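Long-range contact in hypothetical protein (Legionella pneumophila subsp. pneumophila, PDB 2IM9), which is of unknown function but probably acts as an N-acetylmuramoyl-L-alanine amidase-like hydrolase on peptidoglycan: residues 129-141 with 174-187. Residues are numbered along the deposited sequence; the frame is centred on the assembly and turned at random.
Sequences SYINRNHFTSIDW and INKPQWYNHKTIDT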
# COMPACT_ATOMS: atom_id res chain seq x y z
N SER A 129 -5.54 2.43 16.09
CA SER A 129 -5.81 1.16 16.77
C SER A 129 -5.58 0.04 15.78
O SER A 129 -5.65 0.26 14.56
CB SER A 129 -7.26 1.11 17.30
OG SER A 129 -8.17 0.94 16.23
N TYR A 130 -5.29 -1.15 16.30
CA TYR A 130 -5.13 -2.31 15.42
C TYR A 130 -6.35 -2.49 14.49
O TYR A 130 -6.18 -2.65 13.28
CB TYR A 130 -4.84 -3.60 16.20
CG TYR A 130 -4.40 -4.71 15.26
CD1 TYR A 130 -3.06 -4.93 14.99
CD2 TYR A 130 -5.34 -5.48 14.58
CE1 TYR A 130 -2.65 -5.93 14.12
CE2 TYR A 130 -4.95 -6.49 13.68
CZ TYR A 130 -3.61 -6.70 13.45
OH TYR A 130 -3.20 -7.67 12.56
N ILE A 131 -7.56 -2.45 15.04
CA ILE A 131 -8.72 -2.77 14.22
C ILE A 131 -9.03 -1.67 13.22
O ILE A 131 -9.64 -1.94 12.20
CB ILE A 131 -10.00 -3.10 15.03
CG1 ILE A 131 -10.51 -1.85 15.75
CG2 ILE A 131 -9.74 -4.28 15.98
CD1 ILE A 131 -11.93 -2.00 16.24
N ASN A 132 -8.62 -0.43 13.53
CA ASN A 132 -8.82 0.69 12.60
C ASN A 132 -7.75 0.76 11.52
O ASN A 132 -7.88 1.50 10.54
CB ASN A 132 -8.86 2.03 13.36
CG ASN A 132 -10.19 2.31 14.02
OD1 ASN A 132 -11.19 1.63 13.77
ND2 ASN A 132 -10.21 3.32 14.88
N ARG A 133 -6.65 0.03 11.68
CA ARG A 133 -5.62 0.06 10.65
C ARG A 133 -6.22 -0.39 9.32
O ARG A 133 -7.06 -1.28 9.27
CB ARG A 133 -4.44 -0.85 11.03
CG ARG A 133 -3.13 -0.39 10.35
CD ARG A 133 -2.05 -1.47 10.37
NE ARG A 133 -1.58 -1.80 11.72
CZ ARG A 133 -0.77 -2.81 12.01
NH1 ARG A 133 -0.32 -3.61 11.03
NH2 ARG A 133 -0.40 -3.04 13.28
N ASN A 134 -5.81 0.26 8.23
CA ASN A 134 -6.31 -0.10 6.91
C ASN A 134 -5.64 -1.37 6.37
O ASN A 134 -4.90 -1.32 5.39
CB ASN A 134 -6.13 1.06 5.95
CG ASN A 134 -7.10 2.17 6.21
OD1 ASN A 134 -8.25 1.92 6.58
ND2 ASN A 134 -6.65 3.43 6.00
N HIS A 135 -5.92 -2.50 7.01
CA HIS A 135 -5.26 -3.77 6.68
C HIS A 135 -5.47 -4.25 5.25
O HIS A 135 -4.54 -4.79 4.63
CB HIS A 135 -5.73 -4.88 7.62
CG HIS A 135 -5.31 -4.68 9.04
ND1 HIS A 135 -4.02 -4.85 9.47
CD2 HIS A 135 -6.03 -4.31 10.13
CE1 HIS A 135 -3.95 -4.59 10.77
NE2 HIS A 135 -5.17 -4.27 11.19
N PHE A 136 -6.69 -4.10 4.74
CA PHE A 136 -7.01 -4.62 3.41
C PHE A 136 -6.94 -3.52 2.37
O PHE A 136 -7.63 -2.50 2.45
CB PHE A 136 -8.38 -5.28 3.40
CG PHE A 136 -8.42 -6.55 4.20
CD1 PHE A 136 -8.10 -7.76 3.61
CD2 PHE A 136 -8.73 -6.52 5.56
CE1 PHE A 136 -8.11 -8.94 4.33
CE2 PHE A 136 -8.73 -7.71 6.33
CZ PHE A 136 -8.42 -8.92 5.71
N THR A 137 -6.07 -3.72 1.40
CA THR A 137 -5.85 -2.70 0.37
C THR A 137 -7.13 -2.26 -0.34
O THR A 137 -7.29 -1.06 -0.64
CB THR A 137 -4.76 -3.17 -0.61
OG1 THR A 137 -3.60 -3.51 0.17
CG2 THR A 137 -4.38 -2.06 -1.58
N SER A 138 -8.03 -3.19 -0.60
CA SER A 138 -9.25 -2.81 -1.34
C SER A 138 -10.29 -2.17 -0.42
O SER A 138 -10.56 -0.95 -0.52
CB SER A 138 -9.83 -4.00 -2.11
OG SER A 138 -10.16 -5.06 -1.24
N ILE A 139 -10.86 -2.96 0.48
CA ILE A 139 -12.04 -2.52 1.21
C ILE A 139 -11.74 -1.53 2.34
O ILE A 139 -12.65 -0.82 2.81
CB ILE A 139 -12.86 -3.73 1.73
CG1 ILE A 139 -12.00 -4.61 2.63
CG2 ILE A 139 -13.40 -4.55 0.56
CD1 ILE A 139 -12.63 -4.87 3.95
N ASP A 140 -10.48 -1.48 2.77
CA ASP A 140 -10.05 -0.47 3.74
C ASP A 140 -9.31 0.68 3.06
O ASP A 140 -9.80 1.80 3.01
CB ASP A 140 -9.13 -1.07 4.81
CG ASP A 140 -9.81 -2.10 5.68
OD1 ASP A 140 -11.02 -1.97 5.98
OD2 ASP A 140 -9.10 -3.03 6.11
N TRP A 141 -8.12 0.40 2.53
CA TRP A 141 -7.21 1.47 2.13
C TRP A 141 -7.72 2.23 0.92
O TRP A 141 -7.85 3.47 0.97
CB TRP A 141 -5.80 0.91 1.85
CG TRP A 141 -4.71 1.95 1.74
CD1 TRP A 141 -4.07 2.59 2.78
CD2 TRP A 141 -4.08 2.42 0.54
NE1 TRP A 141 -3.12 3.45 2.29
CE2 TRP A 141 -3.11 3.38 0.92
CE3 TRP A 141 -4.27 2.15 -0.82
CZ2 TRP A 141 -2.30 4.05 -0.01
CZ3 TRP A 141 -3.48 2.82 -1.75
CH2 TRP A 141 -2.49 3.75 -1.34
N ILE A 174 -14.31 -10.30 1.59
CA ILE A 174 -13.37 -10.06 2.70
C ILE A 174 -14.13 -10.23 3.99
O ILE A 174 -14.95 -9.38 4.36
CB ILE A 174 -12.74 -8.63 2.68
CG1 ILE A 174 -12.13 -8.28 1.31
CG2 ILE A 174 -11.71 -8.50 3.81
CD1 ILE A 174 -10.95 -9.12 0.88
N ASN A 175 -13.85 -11.32 4.68
CA ASN A 175 -14.58 -11.69 5.89
C ASN A 175 -13.67 -11.35 7.08
O ASN A 175 -12.80 -12.16 7.44
CB ASN A 175 -14.89 -13.20 5.83
CG ASN A 175 -15.75 -13.68 7.00
OD1 ASN A 175 -15.64 -13.19 8.11
ND2 ASN A 175 -16.61 -14.69 6.73
N LYS A 176 -13.83 -10.16 7.65
CA LYS A 176 -12.94 -9.75 8.75
C LYS A 176 -13.00 -10.68 9.96
O LYS A 176 -11.95 -11.09 10.48
CB LYS A 176 -13.16 -8.29 9.13
CG LYS A 176 -12.56 -7.33 8.14
CD LYS A 176 -12.55 -5.89 8.66
CE LYS A 176 -12.01 -4.97 7.59
NZ LYS A 176 -12.12 -3.51 7.94
N PRO A 177 -14.23 -11.04 10.42
CA PRO A 177 -14.23 -11.95 11.58
C PRO A 177 -13.50 -13.27 11.35
O PRO A 177 -12.80 -13.75 12.26
CB PRO A 177 -15.73 -12.17 11.85
CG PRO A 177 -16.38 -10.92 11.33
CD PRO A 177 -15.59 -10.65 10.04
N GLN A 178 -13.60 -13.85 10.16
CA GLN A 178 -12.86 -15.08 9.90
C GLN A 178 -11.34 -14.84 9.78
O GLN A 178 -10.51 -15.67 10.20
CB GLN A 178 -13.40 -15.79 8.65
CG GLN A 178 -12.92 -17.24 8.55
CD GLN A 178 -13.38 -18.08 9.74
OE1 GLN A 178 -12.60 -18.34 10.65
NE2 GLN A 178 -14.64 -18.45 9.76
N TRP A 179 -10.96 -13.69 9.24
CA TRP A 179 -9.55 -13.33 9.18
C TRP A 179 -9.01 -13.21 10.62
O TRP A 179 -7.92 -13.73 10.92
CB TRP A 179 -9.40 -12.02 8.42
CG TRP A 179 -8.00 -11.50 8.26
CD1 TRP A 179 -6.99 -12.04 7.49
CD2 TRP A 179 -7.47 -10.29 8.83
NE1 TRP A 179 -5.86 -11.24 7.57
CE2 TRP A 179 -6.13 -10.17 8.39
CE3 TRP A 179 -8.01 -9.31 9.67
CZ2 TRP A 179 -5.30 -9.09 8.77
CZ3 TRP A 179 -7.18 -8.23 10.05
CH2 TRP A 179 -5.84 -8.14 9.60
N TYR A 180 -9.76 -12.55 11.50
CA TYR A 180 -9.32 -12.44 12.89
C TYR A 180 -9.21 -13.81 13.53
O TYR A 180 -8.21 -14.09 14.19
CB TYR A 180 -10.21 -11.50 13.73
CG TYR A 180 -9.77 -10.07 13.55
CD1 TYR A 180 -10.28 -9.30 12.51
CD2 TYR A 180 -8.79 -9.51 14.40
CE1 TYR A 180 -9.86 -7.98 12.34
CE2 TYR A 180 -8.36 -8.20 14.22
CZ TYR A 180 -8.88 -7.45 13.18
OH TYR A 180 -8.44 -6.18 12.99
N ASN A 181 -10.19 -14.66 13.27
CA ASN A 181 -10.25 -15.99 13.89
C ASN A 181 -9.03 -16.83 13.55
O ASN A 181 -8.56 -17.61 14.37
CB ASN A 181 -11.53 -16.71 13.50
CG ASN A 181 -11.68 -18.03 14.20
OD1 ASN A 181 -11.65 -18.12 15.45
ND2 ASN A 181 -11.84 -19.08 13.42
N HIS A 182 -8.51 -16.63 12.34
CA HIS A 182 -7.31 -17.35 11.87
C HIS A 182 -5.96 -16.86 12.43
O HIS A 182 -4.92 -17.47 12.18
CB HIS A 182 -7.24 -17.29 10.34
CG HIS A 182 -7.89 -18.46 9.67
ND1 HIS A 182 -9.26 -18.61 9.58
CD2 HIS A 182 -7.36 -19.55 9.06
CE1 HIS A 182 -9.54 -19.72 8.92
NE2 HIS A 182 -8.41 -20.31 8.60
N LYS A 183 -5.96 -15.74 13.15
CA LYS A 183 -4.70 -15.20 13.63
C LYS A 183 -4.03 -16.03 14.71
O LYS A 183 -4.69 -16.73 15.48
CB LYS A 183 -4.88 -13.77 14.14
CG LYS A 183 -5.19 -12.79 13.04
CD LYS A 183 -5.41 -11.39 13.61
CE LYS A 183 -5.45 -10.31 12.51
NZ LYS A 183 -4.20 -10.34 11.66
N THR A 184 -2.71 -15.93 14.75
CA THR A 184 -1.91 -16.59 15.78
C THR A 184 -1.23 -15.54 16.64
O THR A 184 -1.36 -14.34 16.38
CB THR A 184 -0.81 -17.48 15.16
OG1 THR A 184 0.15 -16.65 14.50
CG2 THR A 184 -1.40 -18.47 14.15
N ILE A 185 -0.46 -15.99 17.63
CA ILE A 185 0.27 -15.04 18.49
C ILE A 185 1.25 -14.15 17.73
O ILE A 185 1.67 -13.11 18.26
CB ILE A 185 0.95 -15.75 19.68
CG1 ILE A 185 1.96 -16.80 19.21
CG2 ILE A 185 -0.11 -16.36 20.61
CD1 ILE A 185 2.88 -17.25 20.33
N ASP A 186 1.61 -14.54 16.50
CA ASP A 186 2.52 -13.73 15.66
C ASP A 186 1.95 -12.35 15.35
O ASP A 186 2.69 -11.41 15.04
CB ASP A 186 2.83 -14.45 14.34
CG ASP A 186 3.89 -15.52 14.49
OD1 ASP A 186 4.35 -15.79 15.62
OD2 ASP A 186 4.24 -16.10 13.44
N THR A 187 0.64 -12.21 15.43
CA THR A 187 0.01 -10.90 15.29
C THR A 187 0.38 -9.95 16.42
O THR A 187 0.43 -8.74 16.22
CB THR A 187 -1.52 -11.05 15.20
OG1 THR A 187 -1.85 -11.55 13.91
CG2 THR A 187 -2.22 -9.71 15.38
O HOH W 1 -9.70 -4.69 11.12
O HOH W 2 -12.13 -2.87 10.76
O HOH W 3 -9.07 -3.33 8.78
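Between Ile139 and Ile174 the CA atoms approach to 7.8 Å, but Tyr130 and Thr187 stay 10.0 Å apart at CA, and no backbone hydrogen bond joins 129-141 to 174-187; side chains and water make the contact. Phe136, at the N-cap of helix 137-147, lies at its centre. Ile174 CG2 sits over the middle of the Phe136 ring, 3.6 Å from the centroid, a CH-pi contact. The same phenyl turns its edge to the face of the Trp179 indole in a T-shaped pair, with planes at 66° and Phe136 CZ 3.5 Å from Trp179 CD2. With CG anti to the backbone N (chi1 180°), the Trp179 side chain extends toward 129-141, and the far rim of the indole, CH2, rests over one face of His135, near its rim. The other imidazole face meets Arg133 CB, and His135 NE2 donates to Tyr130 O, which helps fix the ring's rotation.

Two polar links flank this aromatic cluster. On one flank the extended Lys176 chain passes Ile139 CD1 and brings NZ to the syn lone pair of Asp140 OD1 at 2.7 Å, a salt bridge; Asp140 OD2 accepts from Phe136 N on its anti side. On the other, Lys183 bends at its last torsion (chi4 -56°) and NZ donates to Tyr130 OH at 3.0 Å. Tyr180 OH lies at the edge of the Tyr130 ring, and Leu205 of helix 195-209 touches both tyrosines. One water joins Tyr180 OH to Ile131 O, a second links that carbonyl to Lys176 NZ, and a third connects Lys176 NZ, Asp140 OD2 and Arg133 O.

The chemistry thus joins the start of helix 137-147 to the strand-to-helix junction at 174-176: the carboxylate bonded to Phe136 N also pairs with Lys176, an arrangement that probably favours the ionised form of Asp140.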